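A-type flavoprotein (PDB 2Q9U) probably transfers electrons through a bound flavin mononucleotide to a diiron centre that reduces molecular oxygen, consistent with an oxygen-scavenging role in the parasite Giardia intestinalis. Local coordinates at residues I203-L215 against A242-H254. Sequence-based numbering, arbitrary orientation.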
loop_
_atom_site.group_PDB
_atom_site.type_symbol
_atom_site.label_atom_id
_atom_site.label_comp_id
_atom_site.label_asym_id
_atom_site.label_seq_id
_atom_site.Cartn_x
_atom_site.Cartn_y
_atom_site.Cartn_z
ATOM N N ILE A 203 10.587 -10.129 17.554
ATOM C CA ILE A 203 10.166 -11.495 17.901
ATOM C C ILE A 203 10.604 -11.837 19.323
ATOM O O ILE A 203 9.852 -12.455 20.091
ATOM C CB ILE A 203 10.691 -12.535 16.882
ATOM C CG1 ILE A 203 10.349 -12.105 15.429
ATOM C CG2 ILE A 203 10.195 -13.975 17.237
ATOM C CD1 ILE A 203 8.868 -11.883 15.183
ATOM N N LEU A 204 11.799 -11.385 19.685
ATOM C CA LEU A 204 12.416 -11.834 20.923
ATOM C C LEU A 204 12.416 -10.798 22.024
ATOM O O LEU A 204 12.911 -11.072 23.131
ATOM C CB LEU A 204 13.857 -12.322 20.639
ATOM C CG LEU A 204 14.071 -13.424 19.574
ATOM C CD1 LEU A 204 15.579 -13.648 19.317
ATOM C CD2 LEU A 204 13.389 -14.744 19.919
ATOM N N GLY A 205 11.887 -9.611 21.731
ATOM C CA GLY A 205 12.137 -8.416 22.579
ATOM C C GLY A 205 11.835 -8.642 24.059
ATOM O O GLY A 205 12.527 -8.110 24.930
ATOM N N LEU A 206 10.788 -9.415 24.345
ATOM C CA LEU A 206 10.344 -9.647 25.724
ATOM C C LEU A 206 11.029 -10.863 26.388
ATOM O O LEU A 206 10.714 -11.195 27.551
ATOM C CB LEU A 206 8.815 -9.816 25.798
ATOM C CG LEU A 206 8.111 -11.010 25.132
ATOM C CD1 LEU A 206 6.684 -11.092 25.624
ATOM C CD2 LEU A 206 8.087 -10.938 23.590
ATOM N N PHE A 207 11.965 -11.486 25.671
ATOM C CA PHE A 207 12.561 -12.757 26.126
ATOM C C PHE A 207 14.068 -12.681 26.471
ATOM O O PHE A 207 14.807 -13.672 26.316
ATOM C CB PHE A 207 12.240 -13.878 25.126
ATOM C CG PHE A 207 10.744 -14.129 24.940
ATOM C CD1 PHE A 207 9.936 -14.463 26.031
ATOM C CD2 PHE A 207 10.153 -14.029 23.675
ATOM C CE1 PHE A 207 8.587 -14.693 25.884
ATOM C CE2 PHE A 207 8.810 -14.280 23.514
ATOM C CZ PHE A 207 8.018 -14.604 24.623
ATOM N N SER A 208 14.531 -11.525 26.970
ATOM C CA SER A 208 15.992 -11.386 27.275
ATOM C C SER A 208 16.463 -12.387 28.328
ATOM O O SER A 208 17.579 -12.903 28.240
ATOM C CB SER A 208 16.368 -9.953 27.709
ATOM O OG SER A 208 15.598 -9.551 28.837
ATOM N N ALA A 209 15.605 -12.682 29.309
ATOM C CA ALA A 209 15.970 -13.617 30.377
ATOM C C ALA A 209 16.173 -15.016 29.775
ATOM O O ALA A 209 17.152 -15.720 30.087
ATOM C CB ALA A 209 14.905 -13.639 31.455
ATOM N N GLN A 210 15.280 -15.387 28.865
ATOM C CA GLN A 210 15.364 -16.684 28.196
ATOM C C GLN A 210 16.600 -16.741 27.297
ATOM O O GLN A 210 17.256 -17.770 27.217
ATOM C CB GLN A 210 14.077 -17.001 27.436
ATOM C CG GLN A 210 12.831 -17.237 28.347
ATOM C CD GLN A 210 12.128 -15.960 28.831
ATOM O OE1 GLN A 210 12.570 -14.828 28.573
ATOM N NE2 GLN A 210 11.006 -16.149 29.531
ATOM N N MET A 211 16.956 -15.619 26.670
ATOM C CA MET A 211 18.211 -15.541 25.901
ATOM C C MET A 211 19.472 -15.705 26.755
ATOM O O MET A 211 20.437 -16.361 26.314
ATOM C CB MET A 211 18.283 -14.254 25.063
ATOM C CG MET A 211 19.587 -14.128 24.227
ATOM S SD MET A 211 19.740 -15.419 22.950
ATOM C CE MET A 211 18.417 -14.898 21.840
ATOM N N ARG A 212 19.455 -15.126 27.962
ATOM C CA ARG A 212 20.566 -15.272 28.909
ATOM C C ARG A 212 20.789 -16.761 29.203
ATOM O O ARG A 212 21.929 -17.238 29.155
ATOM C CB ARG A 212 20.309 -14.485 30.203
ATOM C CG ARG A 212 20.556 -12.965 30.071
ATOM C CD ARG A 212 20.688 -12.273 31.447
ATOM N NE ARG A 212 19.499 -12.441 32.287
ATOM C CZ ARG A 212 18.394 -11.697 32.228
ATOM N NH1 ARG A 212 18.282 -10.704 31.356
ATOM N NH2 ARG A 212 17.388 -11.953 33.058
ATOM N N LYS A 213 19.687 -17.488 29.432
ATOM C CA LYS A 213 19.721 -18.938 29.737
ATOM C C LYS A 213 20.302 -19.715 28.567
ATOM O O LYS A 213 21.153 -20.595 28.733
ATOM C CB LYS A 213 18.308 -19.463 30.086
ATOM C CG LYS A 213 17.668 -20.572 29.155
ATOM C CD LYS A 213 16.828 -20.066 27.889
ATOM C CE LYS A 213 15.534 -20.823 27.659
ATOM N NZ LYS A 213 14.303 -20.536 28.578
ATOM N N ALA A 214 19.837 -19.366 27.371
ATOM C CA ALA A 214 20.183 -20.090 26.178
ATOM C C ALA A 214 21.660 -19.867 25.892
ATOM O O ALA A 214 22.372 -20.815 25.587
ATOM C CB ALA A 214 19.303 -19.622 24.996
ATOM N N LEU A 215 22.123 -18.620 26.025
ATOM C CA LEU A 215 23.528 -18.302 25.791
ATOM C C LEU A 215 24.453 -18.999 26.802
ATOM O O LEU A 215 25.536 -19.480 26.435
ATOM C CB LEU A 215 23.767 -16.789 25.759
ATOM C CG LEU A 215 23.098 -16.044 24.583
ATOM C CD1 LEU A 215 23.276 -14.537 24.749
ATOM C CD2 LEU A 215 23.644 -16.535 23.231
ATOM N N ALA A 242 27.220 -11.832 15.791
ATOM C CA ALA A 242 25.845 -12.191 16.054
ATOM C C ALA A 242 25.689 -12.567 17.540
ATOM O O ALA A 242 24.775 -12.092 18.220
ATOM C CB ALA A 242 25.448 -13.339 15.167
ATOM N N ILE A 243 26.569 -13.449 18.006
ATOM C CA ILE A 243 26.585 -13.874 19.406
ATOM C C ILE A 243 26.755 -12.673 20.338
ATOM O O ILE A 243 26.014 -12.560 21.331
ATOM C CB ILE A 243 27.678 -14.939 19.677
ATOM C CG1 ILE A 243 27.311 -16.249 18.969
ATOM C CG2 ILE A 243 27.802 -15.207 21.187
ATOM C CD1 ILE A 243 28.460 -17.246 18.853
ATOM N N ALA A 244 27.698 -11.789 19.999
ATOM C CA ALA A 244 27.966 -10.577 20.821
ATOM C C ALA A 244 26.749 -9.652 20.952
ATOM O O ALA A 244 26.509 -9.100 22.034
ATOM C CB ALA A 244 29.144 -9.814 20.293
ATOM N N GLU A 245 25.983 -9.489 19.869
ATOM C CA GLU A 245 24.756 -8.675 19.919
ATOM C C GLU A 245 23.691 -9.302 20.830
ATOM O O GLU A 245 23.093 -8.610 21.665
ATOM C CB GLU A 245 24.198 -8.454 18.504
ATOM C CG GLU A 245 22.883 -7.603 18.452
ATOM C CD GLU A 245 23.072 -6.152 18.888
ATOM O OE1 GLU A 245 24.209 -5.643 18.803
ATOM O OE2 GLU A 245 22.080 -5.515 19.303
ATOM N N TYR A 246 23.406 -10.593 20.648
ATOM C CA TYR A 246 22.492 -11.288 21.560
ATOM C C TYR A 246 22.951 -11.178 23.020
ATOM O O TYR A 246 22.138 -10.983 23.941
ATOM C CB TYR A 246 22.383 -12.764 21.186
ATOM C CG TYR A 246 21.320 -13.124 20.199
ATOM C CD1 TYR A 246 20.318 -12.220 19.816
ATOM C CD2 TYR A 246 21.284 -14.415 19.667
ATOM C CE1 TYR A 246 19.334 -12.589 18.896
ATOM C CE2 TYR A 246 20.315 -14.795 18.775
ATOM C CZ TYR A 246 19.339 -13.886 18.387
ATOM O OH TYR A 246 18.389 -14.321 17.503
ATOM N N ASP A 247 24.253 -11.309 23.232
ATOM C CA ASP A 247 24.797 -11.219 24.600
ATOM C C ASP A 247 24.565 -9.837 25.228
ATOM O O ASP A 247 24.087 -9.745 26.363
ATOM C CB ASP A 247 26.281 -11.571 24.620
ATOM C CG ASP A 247 26.830 -11.644 26.041
ATOM O OD1 ASP A 247 26.294 -12.458 26.819
ATOM O OD2 ASP A 247 27.751 -10.862 26.380
ATOM N N ARG A 248 24.904 -8.779 24.494
ATOM C CA ARG A 248 24.665 -7.424 24.965
ATOM C C ARG A 248 23.181 -7.217 25.201
ATOM O O ARG A 248 22.777 -6.781 26.279
ATOM C CB ARG A 248 25.213 -6.371 23.993
ATOM C CG ARG A 248 26.734 -6.176 24.062
ATOM C CD ARG A 248 27.189 -5.010 23.156
ATOM N NE ARG A 248 26.702 -5.177 21.775
ATOM C CZ ARG A 248 27.395 -5.741 20.788
ATOM N NH1 ARG A 248 28.625 -6.207 21.011
ATOM N NH2 ARG A 248 26.860 -5.852 19.575
ATOM N N TRP A 249 22.358 -7.568 24.213
ATOM C CA TRP A 249 20.915 -7.372 24.362
ATOM C C TRP A 249 20.344 -8.126 25.565
ATOM O O TRP A 249 19.550 -7.561 26.322
ATOM C CB TRP A 249 20.148 -7.737 23.068
ATOM C CG TRP A 249 18.682 -7.891 23.341
ATOM C CD1 TRP A 249 17.801 -6.896 23.689
ATOM C CD2 TRP A 249 17.942 -9.115 23.347
ATOM N NE1 TRP A 249 16.549 -7.431 23.898
ATOM C CE2 TRP A 249 16.604 -8.792 23.704
ATOM C CE3 TRP A 249 18.277 -10.466 23.098
ATOM C CZ2 TRP A 249 15.597 -9.768 23.804
ATOM C CZ3 TRP A 249 17.265 -11.449 23.205
ATOM C CH2 TRP A 249 15.938 -11.089 23.559
ATOM N N SER A 250 20.743 -9.388 25.759
ATOM C CA SER A 250 20.236 -10.194 26.889
ATOM C C SER A 250 20.578 -9.535 28.241
ATOM O O SER A 250 19.889 -9.767 29.240
ATOM C CB SER A 250 20.773 -11.624 26.879
ATOM O OG SER A 250 22.187 -11.645 27.051
ATOM N N LYS A 251 21.625 -8.716 28.244
ATOM C CA LYS A 251 22.081 -8.007 29.445
ATOM C C LYS A 251 21.633 -6.519 29.475
ATOM O O LYS A 251 21.965 -5.765 30.405
ATOM C CB LYS A 251 23.598 -8.136 29.529
ATOM C CG LYS A 251 24.069 -9.566 29.795
ATOM C CD LYS A 251 25.559 -9.675 29.591
ATOM C CE LYS A 251 26.053 -11.046 30.014
ATOM N NZ LYS A 251 27.386 -11.287 29.444
ATOM N N GLY A 252 20.873 -6.102 28.463
ATOM C CA GLY A 252 20.412 -4.716 28.406
ATOM C C GLY A 252 21.515 -3.723 28.090
ATOM O O GLY A 252 21.403 -2.527 28.394
ATOM N N GLN A 253 22.562 -4.205 27.428
ATOM C CA GLN A 253 23.715 -3.396 27.106
ATOM C C GLN A 253 23.748 -3.043 25.616
ATOM O O GLN A 253 24.808 -2.680 25.091
ATOM C CB GLN A 253 24.992 -4.167 27.487
ATOM C CG GLN A 253 25.103 -4.441 28.982
ATOM C CD GLN A 253 26.168 -5.480 29.304
ATOM O OE1 GLN A 253 26.715 -6.136 28.410
ATOM N NE2 GLN A 253 26.463 -5.630 30.581
ATOM N N HIS A 254 22.596 -3.165 24.950
ATOM C CA HIS A 254 22.507 -3.050 23.485
ATOM C C HIS A 254 22.194 -1.631 22.997
ATOM O O HIS A 254 22.066 -1.387 21.780
ATOM C CB HIS A 254 21.444 -4.022 22.927
ATOM C CG HIS A 254 20.072 -3.790 23.485
ATOM N ND1 HIS A 254 19.777 -3.923 24.824
ATOM C CD2 HIS A 254 18.927 -3.372 22.892
ATOM C CE1 HIS A 254 18.506 -3.614 25.031
ATOM N NE2 HIS A 254 17.967 -3.281 23.869
HETATM O O HOH W 1 14.212 -5.690 24.748
#
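Trp249 pushes its indole into the bend between helices 189-204 and 208-219, and the turn there receives it mainly through backbone atoms. The six-membered ring presents its rim to Leu204 O, 3.1 Å from CH2, while CA of Ser208 lies over one face. With CG anti to the backbone N (chi1 165°), the indole reaches beyond its own helix. Its NE1 is answered by a water, which donates to Gly205 O, joining the ring's polar edge to the turn.

Met211 bridges the two aromatic residues of helix 236-250. Its CB touches Trp249 CZ3 at 3.5 Å; bends at chi2 and chi3 then carry CE over the middle of the Tyr246 ring, 3.5 Å from the centroid, with SD above the same face in a Met-aromatic contact. Leu204 CD1 approaches the phenol end obliquely, 3.4 Å from Tyr246 OH, a hydroxyl hydrogen-bonded to the backbone N of Phe173.

Where helix 208-219 passes the C-terminal end of the other, Ser250 is a small knob among Ser208, Met211, Arg212 and Leu215. Its OG bonds back to Asp247 O. Arg212 spans this side with CG against Ser250 CB (3.5 Å) and NH1 donating to Ser250 O at 2.8 Å, the acceptor within the guanidinium plane, NH1 close to the extension of the C=O bond and the N-H slightly bent (157°). The axes of helices 208-215 and 242-250 come within 9.0 Å, their directions 131° apart.

Beyond this shell, Thr200 touches both aromatic side chains, and Gly252 closes the C-terminal end in a Schellman motif. The interface thus joins helices of the β-lactamase-like domain by apolar and sulfur-aromatic packing inside, while at its rim a cationic guanidinium meets a C-terminal carbonyl, an encounter the helix dipole would probably strengthen.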